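Local coordinates for protein putative hydroxymethylglutaryl-CoA synthase (Streptococcus mutans, PDB 3SQZ) that probably catalyses the condensation of acetyl-CoA with acetoacetyl-CoA to hydroxymethylglutaryl-CoA, and binds coenzyme A within a thiolase fold, at residues A[106-111]-A[130-135]; A[92-97]-A[404-409]; A[301-306]-A[324-329]; A[124-129]-A[166-171]. One frame throughout, in Å; residues are numbered along the deposited sequence.

Contact 1 (A[106-111]-A[130-135]); sequences DMVILA and LGIQPF
Ile132 meets Val108 just after the chain has left helix 122-129 through Gly131, whose positive phi closes a Schellman motif there. The two side chains reach toward each other tip to tip, with Ile132 CD1 3.9 Å from Val108 CG2. Ile132 also touches His127. In the thiolase fold, strand 105-111, helix 122-129 and the parallel neighbouring strand 137-141 form a beta-alpha-beta crossover, and this loop is its return leg. Next along it, Gln133 folds back on itself: CG sits between its own N and carbonyl carbon (chi1 64°) and the chain bends again at chi2, 87°, which turns the amide toward the start of strand 105-111. There Gln133 NE2 comes 3.8 Å from Asp106 CB. The same amide spans the turn at Pro134, since Gln133 OE1 accepts from Phe135 N at 2.9 Å while Gln133 NE2 donates to Phe135 O at 3.0 Å in a fairly straight bond, 164° at the hydrogen. Ile105 O takes a further bond from NE2. Phe135 then offers its carbonyl rather than its ring: Phe135 O lies 3.6 Å from Asp106 CB. The Asp106 carboxylate turns from the loop and bonds His158 through OD1. On the strand side the touching atoms are carbons, Asp106 CA and CB and Val108 CG2, so the direct contact is van der Waals; the polar pull comes from one step back, where the Gln133 amide grips the backbone of Ile105.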
loop_
_atom_site.group_PDB
_atom_site.type_symbol
_atom_site.label_atom_id
_atom_site.label_comp_id
_atom_site.label_asym_id
_atom_site.label_seq_id
_atom_site.Cartn_x
_atom_site.Cartn_y
_atom_site.Cartn_z
ATOM N N ASP A 106 -5.143 11.212 17.665
ATOM C CA ASP A 106 -4.006 11.823 18.355
ATOM C C ASP A 106 -2.669 11.209 17.952
ATOM O O ASP A 106 -1.648 11.458 18.598
ATOM C CB ASP A 106 -4.189 11.861 19.882
ATOM C CG ASP A 106 -4.130 10.500 20.516
ATOM O OD1 ASP A 106 -4.169 9.490 19.788
ATOM O OD2 ASP A 106 -4.038 10.444 21.761
ATOM N N MET A 107 -2.667 10.463 16.851
ATOM C CA MET A 107 -1.427 9.963 16.283
ATOM C C MET A 107 -1.631 9.780 14.786
ATOM O O MET A 107 -2.639 9.198 14.354
ATOM C CB MET A 107 -0.976 8.660 16.958
ATOM C CG MET A 107 0.291 8.093 16.362
ATOM S SD MET A 107 1.259 6.995 17.433
ATOM C CE MET A 107 0.124 5.629 17.634
ATOM N N VAL A 108 -0.688 10.294 14.002
ATOM C CA VAL A 108 -0.702 10.177 12.548
ATOM C C VAL A 108 0.637 9.573 12.151
ATOM O O VAL A 108 1.694 10.146 12.454
ATOM C CB VAL A 108 -0.856 11.560 11.888
ATOM C CG1 VAL A 108 -0.846 11.427 10.364
ATOM C CG2 VAL A 108 -2.135 12.263 12.360
ATOM N N ILE A 109 0.605 8.408 11.512
ATOM C CA ILE A 109 1.823 7.713 11.123
ATOM C C ILE A 109 1.838 7.552 9.611
ATOM O O ILE A 109 0.896 6.989 9.031
ATOM C CB ILE A 109 1.940 6.308 11.752
ATOM C CG1 ILE A 109 1.709 6.365 13.269
ATOM C CG2 ILE A 109 3.290 5.695 11.415
ATOM C CD1 ILE A 109 1.707 4.995 13.941
ATOM N N LEU A 110 2.904 8.022 8.971
ATOM C CA LEU A 110 3.110 7.814 7.544
ATOM C C LEU A 110 4.158 6.734 7.336
ATOM O O LEU A 110 5.321 6.924 7.704
ATOM C CB LEU A 110 3.572 9.112 6.883
ATOM C CG LEU A 110 4.000 8.974 5.415
ATOM C CD1 LEU A 110 2.870 8.483 4.517
ATOM C CD2 LEU A 110 4.570 10.295 4.908
ATOM N N ALA A 111 3.736 5.607 6.774
ATOM C CA ALA A 111 4.642 4.556 6.327
ATOM C C ALA A 111 4.965 4.810 4.860
ATOM O O ALA A 111 4.052 4.963 4.044
ATOM C CB ALA A 111 3.980 3.198 6.501
ATOM N N LEU A 130 -5.327 17.882 6.593
ATOM C CA LEU A 130 -6.596 17.291 7.006
ATOM C C LEU A 130 -7.267 18.030 8.153
ATOM O O LEU A 130 -8.395 17.717 8.504
ATOM C CB LEU A 130 -6.406 15.829 7.401
ATOM C CG LEU A 130 -6.035 14.865 6.281
ATOM C CD1 LEU A 130 -5.554 13.549 6.875
ATOM C CD2 LEU A 130 -7.214 14.672 5.346
ATOM N N GLY A 131 -6.571 18.982 8.766
ATOM C CA GLY A 131 -7.173 19.730 9.854
ATOM C C GLY A 131 -7.393 18.897 11.108
ATOM O O GLY A 131 -8.364 19.099 11.837
ATOM N N ILE A 132 -6.490 17.960 11.367
ATOM C CA ILE A 132 -6.568 17.161 12.584
ATOM C C ILE A 132 -6.227 18.015 13.812
ATOM O O ILE A 132 -5.438 18.960 13.726
ATOM C CB ILE A 132 -5.678 15.905 12.447
ATOM C CG1 ILE A 132 -6.294 14.991 11.373
ATOM C CG2 ILE A 132 -5.531 15.173 13.769
ATOM C CD1 ILE A 132 -5.386 13.892 10.888
ATOM N N GLN A 133 -6.845 17.702 14.945
ATOM C CA GLN A 133 -6.628 18.466 16.169
ATOM C C GLN A 133 -5.134 18.485 16.535
ATOM O O GLN A 133 -4.405 17.537 16.241
ATOM C CB GLN A 133 -7.506 17.911 17.298
ATOM C CG GLN A 133 -7.198 16.483 17.713
ATOM C CD GLN A 133 -6.103 16.414 18.760
ATOM O OE1 GLN A 133 -5.855 17.379 19.489
ATOM N NE2 GLN A 133 -5.441 15.277 18.840
ATOM N N PRO A 134 -4.668 19.577 17.168
ATOM C CA PRO A 134 -3.220 19.805 17.297
ATOM C C PRO A 134 -2.479 18.879 18.262
ATOM O O PRO A 134 -1.269 18.705 18.097
ATOM C CB PRO A 134 -3.138 21.250 17.789
ATOM C CG PRO A 134 -4.460 21.501 18.460
ATOM C CD PRO A 134 -5.458 20.726 17.651
ATOM N N PHE A 135 -3.154 18.330 19.265
ATOM C CA PHE A 135 -2.454 17.542 20.280
ATOM C C PHE A 135 -2.307 16.081 19.871
ATOM O O PHE A 135 -2.895 15.170 20.469
ATOM C CB PHE A 135 -3.087 17.735 21.654
ATOM C CG PHE A 135 -2.845 19.105 22.222
ATOM C CD1 PHE A 135 -3.847 20.061 22.267
ATOM C CD2 PHE A 135 -1.582 19.451 22.678
ATOM C CE1 PHE A 135 -3.596 21.323 22.780
ATOM C CE2 PHE A 135 -1.328 20.709 23.196
ATOM C CZ PHE A 135 -2.335 21.645 23.238
#

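Contact 2 (A[92-97]-A[404-409]); sequences SANEIL and TGPFAL
Asn94 and Pro406 are the residues whose CA atoms come nearest, 8.4 Å apart, so the contact between the last turn of helix 85-94 and the loop leading into strand 407-413 is made by side chains alone. The helix packs on the large mixed sheet of the thiolase fold, whereas the strand is the middle member of a small antiparallel sheet with 397-398 and 416-421; the contact is thus a seam between the core and this C-terminal sheet. Asn94 bridges it alone from the helix side. With its CG anti to the backbone N (chi1 -173°), the amide reaches out from the helix, and Asn94 ND2 lies 4.0 Å from Pro406 CG as the two side chains run antiparallel past one another. Nearer the backbone, Asn94 CB comes to the edge of the Phe407 ring, close to the ring plane, at 4.1 Å from Phe407 CE2. The ring meets the helix with this CE2 edge, and the buried Phe407 side chain also packs on Lys421 of the adjoining strand. These are van der Waals touches along a partly exposed border. Local bonds lie on both sides: Ala93 O accepts from Ile96 N and Leu97 N, each at 3.0 Å, and the Thr404 hydroxyl, OG1, donates to Gly405 O at 2.9 Å, the carbonyl of the peptide that leads into Pro406.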
loop_
_atom_site.group_PDB
_atom_site.type_symbol
_atom_site.label_atom_id
_atom_site.label_comp_id
_atom_site.label_asym_id
_atom_site.label_seq_id
_atom_site.Cartn_x
_atom_site.Cartn_y
_atom_site.Cartn_z
ATOM N N SER A 92 -6.017 9.976 0.480
ATOM C CA SER A 92 -6.576 8.717 0.963
ATOM C C SER A 92 -7.291 8.916 2.300
ATOM O O SER A 92 -8.327 8.308 2.549
ATOM C CB SER A 92 -5.507 7.614 1.026
ATOM O OG SER A 92 -4.504 7.854 2.004
ATOM N N ALA A 93 -6.757 9.784 3.150
ATOM C CA ALA A 93 -7.408 10.080 4.417
ATOM C C ALA A 93 -8.685 10.904 4.205
ATOM O O ALA A 93 -9.685 10.723 4.900
ATOM C CB ALA A 93 -6.455 10.812 5.330
ATOM N N ASN A 94 -8.644 11.814 3.240
ATOM C CA ASN A 94 -9.796 12.651 2.947
ATOM C C ASN A 94 -11.002 11.811 2.524
ATOM O O ASN A 94 -12.142 12.217 2.717
ATOM C CB ASN A 94 -9.417 13.649 1.858
ATOM C CG ASN A 94 -10.489 14.674 1.603
ATOM O OD1 ASN A 94 -10.856 15.450 2.482
ATOM N ND2 ASN A 94 -10.984 14.696 0.382
ATOM N N GLU A 95 -10.735 10.629 1.964
ATOM C CA GLU A 95 -11.782 9.692 1.568
ATOM C C GLU A 95 -12.627 9.219 2.751
ATOM O O GLU A 95 -13.794 8.870 2.566
ATOM C CB GLU A 95 -11.164 8.462 0.885
ATOM C CG GLU A 95 -10.553 8.699 -0.488
ATOM C CD GLU A 95 -11.587 8.675 -1.607
ATOM O OE1 GLU A 95 -12.340 7.685 -1.720
ATOM O OE2 GLU A 95 -11.632 9.640 -2.391
ATOM N N ILE A 96 -12.044 9.173 3.950
ATOM C CA ILE A 96 -12.695 8.493 5.069
ATOM C C ILE A 96 -12.919 9.311 6.344
ATOM O O ILE A 96 -13.751 8.937 7.158
ATOM C CB ILE A 96 -11.950 7.186 5.455
ATOM C CG1 ILE A 96 -10.470 7.459 5.746
ATOM C CG2 ILE A 96 -12.114 6.145 4.354
ATOM C CD1 ILE A 96 -9.762 6.333 6.493
ATOM N N LEU A 97 -12.195 10.408 6.539
ATOM C CA LEU A 97 -12.262 11.080 7.844
ATOM C C LEU A 97 -13.462 11.996 8.003
ATOM O O LEU A 97 -13.793 12.768 7.112
ATOM C CB LEU A 97 -11.006 11.894 8.125
ATOM C CG LEU A 97 -9.707 11.102 8.246
ATOM C CD1 LEU A 97 -8.583 12.021 8.692
ATOM C CD2 LEU A 97 -9.841 9.891 9.169
ATOM N N THR A 404 -4.528 15.998 -10.571
ATOM C CA THR A 404 -4.287 15.424 -9.255
ATOM C C THR A 404 -5.616 15.143 -8.567
ATOM O O THR A 404 -6.680 15.434 -9.112
ATOM C CB THR A 404 -3.454 16.372 -8.352
ATOM O OG1 THR A 404 -4.216 17.550 -8.051
ATOM C CG2 THR A 404 -2.149 16.774 -9.023
ATOM N N GLY A 405 -5.544 14.579 -7.367
ATOM C CA GLY A 405 -6.682 14.488 -6.478
ATOM C C GLY A 405 -6.867 15.819 -5.768
ATOM O O GLY A 405 -6.444 16.868 -6.273
ATOM N N PRO A 406 -7.499 15.791 -4.586
ATOM C CA PRO A 406 -7.859 17.037 -3.900
ATOM C C PRO A 406 -6.676 17.889 -3.454
ATOM O O PRO A 406 -6.859 19.091 -3.285
ATOM C CB PRO A 406 -8.672 16.552 -2.690
ATOM C CG PRO A 406 -8.305 15.109 -2.521
ATOM C CD PRO A 406 -8.073 14.612 -3.919
ATOM N N PHE A 407 -5.506 17.289 -3.266
ATOM C CA PHE A 407 -4.326 18.023 -2.827
ATOM C C PHE A 407 -3.234 17.945 -3.876
ATOM O O PHE A 407 -3.124 16.956 -4.605
ATOM C CB PHE A 407 -3.814 17.460 -1.496
ATOM C CG PHE A 407 -4.848 17.465 -0.409
ATOM C CD1 PHE A 407 -5.138 18.630 0.285
ATOM C CD2 PHE A 407 -5.556 16.313 -0.097
ATOM C CE1 PHE A 407 -6.100 18.637 1.283
ATOM C CE2 PHE A 407 -6.516 16.315 0.903
ATOM C CZ PHE A 407 -6.795 17.480 1.586
ATOM N N ALA A 408 -2.408 18.985 -3.936
ATOM C CA ALA A 408 -1.311 19.016 -4.887
ATOM C C ALA A 408 -0.114 19.743 -4.307
ATOM O O ALA A 408 -0.256 20.643 -3.465
ATOM C CB ALA A 408 -1.743 19.687 -6.193
ATOM N N LEU A 409 1.063 19.360 -4.788
ATOM C CA LEU A 409 2.259 20.171 -4.631
ATOM C C LEU A 409 2.142 21.337 -5.607
ATOM O O LEU A 409 2.024 21.140 -6.817
ATOM C CB LEU A 409 3.491 19.339 -4.954
ATOM C CG LEU A 409 4.837 20.070 -4.896
ATOM C CD1 LEU A 409 5.211 20.454 -3.473
ATOM C CD2 LEU A 409 5.917 19.203 -5.515
#

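Contact 3 (A[301-306]-A[324-329]); sequences SILYSK and LENSQN
The Tyr304 ring meets Glu325 at its edge, where OE1 lies in the ring plane, while the carboxylate itself stands steeply, its plane turned 73° from the ring. The amide of Asn326 is likewise nearly upright against the ring, 82° between planes, and comes to it obliquely. Tyr304 OH donates to Glu325 OE1 at 2.5 Å, a short bond that uses the anti lone pair of the oxygen. Asn326 ND2 gives Tyr304 OH a weak bond at 3.3 Å, having its stronger partner in Ser322 O one turn back. Within the thiolase fold this ties the junction of helices 288-302 and 305-308 to the C-terminal end of helix 315-326, which leaves helical geometry at Ser327 and enters an ST turn, Asn329 N bonding Ser327 OG at 3.1 Å. Glu325 is pinned through both oxygens: OE1 also forms a salt bridge with Arg366, which would be expected to favour its charged form, and OE2 accepts from Gln363 N. On the Leu303 side, Leu303 CD2 lies against the Asn326 amide, 3.5 Å from Asn326 OD1.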
loop_
_atom_site.group_PDB
_atom_site.type_symbol
_atom_site.label_atom_id
_atom_site.label_comp_id
_atom_site.label_asym_id
_atom_site.label_seq_id
_atom_site.Cartn_x
_atom_site.Cartn_y
_atom_site.Cartn_z
ATOM N N SER A 301 -8.392 -10.629 -4.156
ATOM C CA SER A 301 -7.419 -9.755 -3.509
ATOM C C SER A 301 -6.445 -9.082 -4.471
ATOM O O SER A 301 -5.866 -8.052 -4.128
ATOM C CB SER A 301 -6.656 -10.498 -2.403
ATOM O OG SER A 301 -5.606 -11.299 -2.921
ATOM N N ILE A 302 -6.260 -9.643 -5.669
ATOM C CA ILE A 302 -5.300 -9.065 -6.612
ATOM C C ILE A 302 -5.931 -8.184 -7.688
ATOM O O ILE A 302 -5.224 -7.594 -8.500
ATOM C CB ILE A 302 -4.402 -10.149 -7.267
ATOM C CG1 ILE A 302 -5.209 -11.076 -8.187
ATOM C CG2 ILE A 302 -3.655 -10.942 -6.195
ATOM C CD1 ILE A 302 -4.337 -12.087 -8.919
ATOM N N LEU A 303 -7.255 -8.070 -7.676
ATOM C CA LEU A 303 -7.960 -7.342 -8.726
ATOM C C LEU A 303 -7.493 -5.895 -8.871
ATOM O O LEU A 303 -7.244 -5.429 -9.977
ATOM C CB LEU A 303 -9.453 -7.369 -8.438
ATOM C CG LEU A 303 -10.490 -7.661 -9.517
ATOM C CD1 LEU A 303 -10.038 -8.747 -10.479
ATOM C CD2 LEU A 303 -11.771 -8.078 -8.824
ATOM N N TYR A 304 -7.376 -5.172 -7.762
ATOM C CA TYR A 304 -6.977 -3.768 -7.862
ATOM C C TYR A 304 -5.519 -3.625 -8.287
ATOM O O TYR A 304 -5.186 -2.784 -9.125
ATOM C CB TYR A 304 -7.241 -3.008 -6.562
ATOM C CG TYR A 304 -8.703 -2.903 -6.183
ATOM C CD1 TYR A 304 -9.716 -3.118 -7.114
ATOM C CD2 TYR A 304 -9.066 -2.585 -4.879
ATOM C CE1 TYR A 304 -11.049 -3.023 -6.753
ATOM C CE2 TYR A 304 -10.392 -2.488 -4.510
ATOM C CZ TYR A 304 -11.379 -2.714 -5.448
ATOM O OH TYR A 304 -12.704 -2.630 -5.100
ATOM N N SER A 305 -4.651 -4.457 -7.723
ATOM C CA SER A 305 -3.237 -4.371 -8.039
ATOM C C SER A 305 -2.959 -4.590 -9.533
ATOM O O SER A 305 -2.046 -3.992 -10.093
ATOM C CB SER A 305 -2.461 -5.350 -7.165
ATOM O OG SER A 305 -2.519 -4.918 -5.810
ATOM N N LYS A 306 -3.763 -5.428 -10.183
ATOM C CA LYS A 306 -3.628 -5.647 -11.625
ATOM C C LYS A 306 -3.793 -4.364 -12.431
ATOM O O LYS A 306 -3.324 -4.287 -13.567
ATOM C CB LYS A 306 -4.656 -6.662 -12.121
ATOM C CG LYS A 306 -4.365 -8.078 -11.708
ATOM C CD LYS A 306 -5.315 -9.052 -12.384
ATOM C CE LYS A 306 -4.970 -10.492 -12.050
ATOM N NZ LYS A 306 -5.914 -11.463 -12.657
ATOM N N LEU A 324 -11.902 -7.416 0.288
ATOM C CA LEU A 324 -13.152 -7.138 0.979
ATOM C C LEU A 324 -14.230 -6.639 0.031
ATOM O O LEU A 324 -15.413 -6.927 0.227
ATOM C CB LEU A 324 -12.938 -6.123 2.099
ATOM C CG LEU A 324 -11.969 -6.561 3.197
ATOM C CD1 LEU A 324 -12.034 -5.576 4.351
ATOM C CD2 LEU A 324 -12.261 -7.983 3.670
ATOM N N GLU A 325 -13.821 -5.896 -0.993
ATOM C CA GLU A 325 -14.750 -5.316 -1.954
ATOM C C GLU A 325 -15.136 -6.267 -3.090
ATOM O O GLU A 325 -16.082 -6.001 -3.826
ATOM C CB GLU A 325 -14.201 -3.987 -2.497
ATOM C CG GLU A 325 -14.261 -2.905 -1.435
ATOM C CD GLU A 325 -13.717 -1.542 -1.838
ATOM O OE1 GLU A 325 -13.055 -1.405 -2.894
ATOM O OE2 GLU A 325 -13.963 -0.587 -1.067
ATOM N N ASN A 326 -14.428 -7.383 -3.223
ATOM C CA ASN A 326 -14.653 -8.280 -4.353
ATOM C C ASN A 326 -14.935 -9.738 -4.027
ATOM O O ASN A 326 -15.447 -10.464 -4.873
ATOM C CB ASN A 326 -13.525 -8.149 -5.374
ATOM C CG ASN A 326 -13.499 -6.778 -5.997
ATOM O OD1 ASN A 326 -14.262 -6.490 -6.917
ATOM N ND2 ASN A 326 -12.654 -5.904 -5.469
ATOM N N SER A 327 -14.638 -10.179 -2.812
ATOM C CA SER A 327 -15.017 -11.536 -2.436
ATOM C C SER A 327 -16.523 -11.647 -2.348
ATOM O O SER A 327 -17.193 -10.748 -1.827
ATOM C CB SER A 327 -14.422 -11.933 -1.091
ATOM O OG SER A 327 -14.965 -13.178 -0.673
ATOM N N GLN A 328 -17.052 -12.766 -2.825
ATOM C CA GLN A 328 -18.484 -13.014 -2.739
ATOM C C GLN A 328 -18.839 -13.953 -1.592
ATOM O O GLN A 328 -20.005 -14.324 -1.431
ATOM C CB GLN A 328 -19.019 -13.522 -4.080
ATOM C CG GLN A 328 -18.845 -12.496 -5.195
ATOM C CD GLN A 328 -19.473 -12.926 -6.507
ATOM O OE1 GLN A 328 -19.888 -12.091 -7.311
ATOM N NE2 GLN A 328 -19.543 -14.231 -6.730
ATOM N N ASN A 329 -17.849 -14.328 -0.782
ATOM C CA ASN A 329 -18.087 -15.308 0.275
ATOM C C ASN A 329 -17.705 -14.889 1.697
ATOM O O ASN A 329 -18.072 -15.571 2.647
ATOM C CB ASN A 329 -17.418 -16.641 -0.062
ATOM C CG ASN A 329 -15.926 -16.508 -0.212
ATOM O OD1 ASN A 329 -15.389 -16.600 -1.321
ATOM N ND2 ASN A 329 -15.247 -16.268 0.898
#

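Contact 4 (A[124-129]-A[166-171]); sequences VYVHSL and RVLVLA
Val126 and Leu170, with Leu168, make this buried contact, which is wholly apolar. The valine and Leu170 lie alongside, pointing opposite ways, with Val126 CG1 4.2 Å from Leu170 CD2. The same methyl also reaches Leu168, Val126 CG1 to Leu168 CD2 at 4.4 Å, so a single branch of the valine sits over two leucines that alternate with Val167, Val169 and Ala171 along the strand. It gets there because CG1 lies anti to the backbone N (chi1 180°), on a residue whose side chain faces the sheet. The CA atoms of Val126 and Leu170 are 9.1 Å apart, a usual distance for a helix lying on a sheet.

Hydrogen bonds stay on each side of the interface. In the helix, Ser128 N bonds Val124 O at 3.1 Å and Leu129 N bonds Tyr125 O at 2.8 Å; the strand pairs its backbone with its sheet neighbours, Leu168 with Met107 and Ile109, for instance. Beyond the contact, at the start of the strand, Arg166 forms salt bridges with Asp101 and Glu100.

This is helix-on-sheet packing in the thiolase fold. Helix 122-129 covers strand 166-175 together with helix 85-94, Val126 also touching Ala89. On the reverse of the strand, Val167, Val169 and Ala171 pack against helix 147-161, which begins just after Cys145, the predicted acyl-thioester residue, so the strand is sandwiched between helices.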
loop_
_atom_site.group_PDB
_atom_site.type_symbol
_atom_site.label_atom_id
_atom_site.label_comp_id
_atom_site.label_asym_id
_atom_site.label_seq_id
_atom_site.Cartn_x
_atom_site.Cartn_y
_atom_site.Cartn_z
ATOM N N VAL A 124 3.462 15.131 9.083
ATOM C CA VAL A 124 3.140 16.468 9.577
ATOM C C VAL A 124 2.268 17.220 8.566
ATOM O O VAL A 124 1.312 17.892 8.942
ATOM C CB VAL A 124 4.415 17.254 9.918
ATOM C CG1 VAL A 124 4.074 18.698 10.264
ATOM C CG2 VAL A 124 5.156 16.576 11.071
ATOM N N TYR A 125 2.600 17.104 7.284
ATOM C CA TYR A 125 1.793 17.732 6.244
ATOM C C TYR A 125 0.395 17.147 6.180
ATOM O O TYR A 125 -0.575 17.866 5.958
ATOM C CB TYR A 125 2.448 17.584 4.874
ATOM C CG TYR A 125 3.753 18.319 4.720
ATOM C CD1 TYR A 125 3.784 19.706 4.635
ATOM C CD2 TYR A 125 4.951 17.629 4.639
ATOM C CE1 TYR A 125 4.977 20.384 4.471
ATOM C CE2 TYR A 125 6.142 18.296 4.474
ATOM C CZ TYR A 125 6.153 19.670 4.390
ATOM O OH TYR A 125 7.353 20.313 4.223
ATOM N N VAL A 126 0.290 15.837 6.347
ATOM C CA VAL A 126 -1.020 15.205 6.312
ATOM C C VAL A 126 -1.878 15.707 7.479
ATOM O O VAL A 126 -3.051 16.044 7.310
ATOM C CB VAL A 126 -0.908 13.674 6.307
ATOM C CG1 VAL A 126 -2.286 13.035 6.278
ATOM C CG2 VAL A 126 -0.078 13.205 5.112
ATOM N N HIS A 127 -1.273 15.767 8.659
ATOM C CA HIS A 127 -1.935 16.303 9.838
ATOM C C HIS A 127 -2.516 17.699 9.565
ATOM O O HIS A 127 -3.667 17.990 9.891
ATOM C CB HIS A 127 -0.948 16.343 11.008
ATOM C CG HIS A 127 -1.522 16.933 12.252
ATOM N ND1 HIS A 127 -1.543 18.292 12.483
ATOM C CD2 HIS A 127 -2.119 16.357 13.320
ATOM C CE1 HIS A 127 -2.132 18.527 13.642
ATOM N NE2 HIS A 127 -2.496 17.370 14.169
ATOM N N SER A 128 -1.719 18.556 8.940
ATOM C CA SER A 128 -2.102 19.924 8.628
ATOM C C SER A 128 -3.194 19.996 7.556
ATOM O O SER A 128 -4.204 20.675 7.703
ATOM C CB SER A 128 -0.855 20.662 8.143
ATOM O OG SER A 128 -1.140 22.002 7.810
ATOM N N LEU A 129 -2.955 19.303 6.446
ATOM C CA LEU A 129 -3.873 19.353 5.311
ATOM C C LEU A 129 -5.263 18.848 5.681
ATOM O O LEU A 129 -6.261 19.324 5.142
ATOM C CB LEU A 129 -3.328 18.556 4.125
ATOM C CG LEU A 129 -2.132 19.173 3.398
ATOM C CD1 LEU A 129 -1.462 18.148 2.496
ATOM C CD2 LEU A 129 -2.519 20.431 2.615
ATOM N N ARG A 166 -8.125 7.757 18.531
ATOM C CA ARG A 166 -8.103 7.146 17.205
ATOM C C ARG A 166 -6.744 7.410 16.587
ATOM O O ARG A 166 -6.062 8.386 16.943
ATOM C CB ARG A 166 -9.225 7.708 16.320
ATOM C CG ARG A 166 -10.584 7.551 16.964
ATOM C CD ARG A 166 -11.744 8.095 16.144
ATOM N NE ARG A 166 -12.942 8.002 16.970
ATOM C CZ ARG A 166 -14.155 8.405 16.621
ATOM N NH1 ARG A 166 -15.153 8.263 17.479
ATOM N NH2 ARG A 166 -14.376 8.948 15.436
ATOM N N VAL A 167 -6.335 6.542 15.668
ATOM C CA VAL A 167 -5.036 6.697 15.026
ATOM C C VAL A 167 -5.214 6.604 13.521
ATOM O O VAL A 167 -5.976 5.769 13.029
ATOM C CB VAL A 167 -4.031 5.615 15.501
ATOM C CG1 VAL A 167 -2.705 5.743 14.766
ATOM C CG2 VAL A 167 -3.833 5.707 17.005
ATOM N N LEU A 168 -4.513 7.466 12.797
ATOM C CA LEU A 168 -4.531 7.446 11.347
ATOM C C LEU A 168 -3.208 6.887 10.844
ATOM O O LEU A 168 -2.140 7.451 11.128
ATOM C CB LEU A 168 -4.728 8.860 10.824
ATOM C CG LEU A 168 -4.724 9.020 9.305
ATOM C CD1 LEU A 168 -5.866 8.233 8.666
ATOM C CD2 LEU A 168 -4.781 10.490 8.941
ATOM N N VAL A 169 -3.279 5.774 10.116
ATOM C CA VAL A 169 -2.125 5.164 9.486
ATOM C C VAL A 169 -2.216 5.378 7.985
ATOM O O VAL A 169 -3.241 5.078 7.377
ATOM C CB VAL A 169 -2.057 3.650 9.794
ATOM C CG1 VAL A 169 -0.931 2.967 9.018
ATOM C CG2 VAL A 169 -1.894 3.433 11.293
ATOM N N LEU A 170 -1.158 5.917 7.395
ATOM C CA LEU A 170 -1.073 6.135 5.957
ATOM C C LEU A 170 0.049 5.275 5.415
ATOM O O LEU A 170 1.136 5.243 5.988
ATOM C CB LEU A 170 -0.746 7.595 5.642
ATOM C CG LEU A 170 -1.678 8.724 6.083
ATOM C CD1 LEU A 170 -3.145 8.410 5.852
ATOM C CD2 LEU A 170 -1.417 9.153 7.509
ATOM N N ALA A 171 -0.218 4.592 4.307
ATOM C CA ALA A 171 0.786 3.793 3.613
ATOM C C ALA A 171 0.809 4.301 2.185
ATOM O O ALA A 171 -0.070 3.950 1.386
ATOM C CB ALA A 171 0.408 2.334 3.648
#

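In the fold
Contacts 1 and 4 have centres only 4 Å apart and share one patch of the large mixed sheet: strands 105-111 and 166-175 are neighbours in it, probably hydrogen-bonded through Ala111 N and Leu170 O; the segments of contacts 1 and 4 alternate along the chain. Contact 2, 14 Å from contact 1 and 11 Å from contact 4, brings the helix beside them to the small C-terminal sheet; Leu130 CD1 touches Ala93 CB. Its loop of some 300 residues encloses the other three. Contact 3 comes after contacts 1 and 4 in the chain and lies apart, 23 to 29 Å off centre to centre. All four lie away from the coenzyme A site and the predicted catalytic residues; contacts 1, 2 and 4 join helices, loop and C-terminal sheet on one side of the molecule.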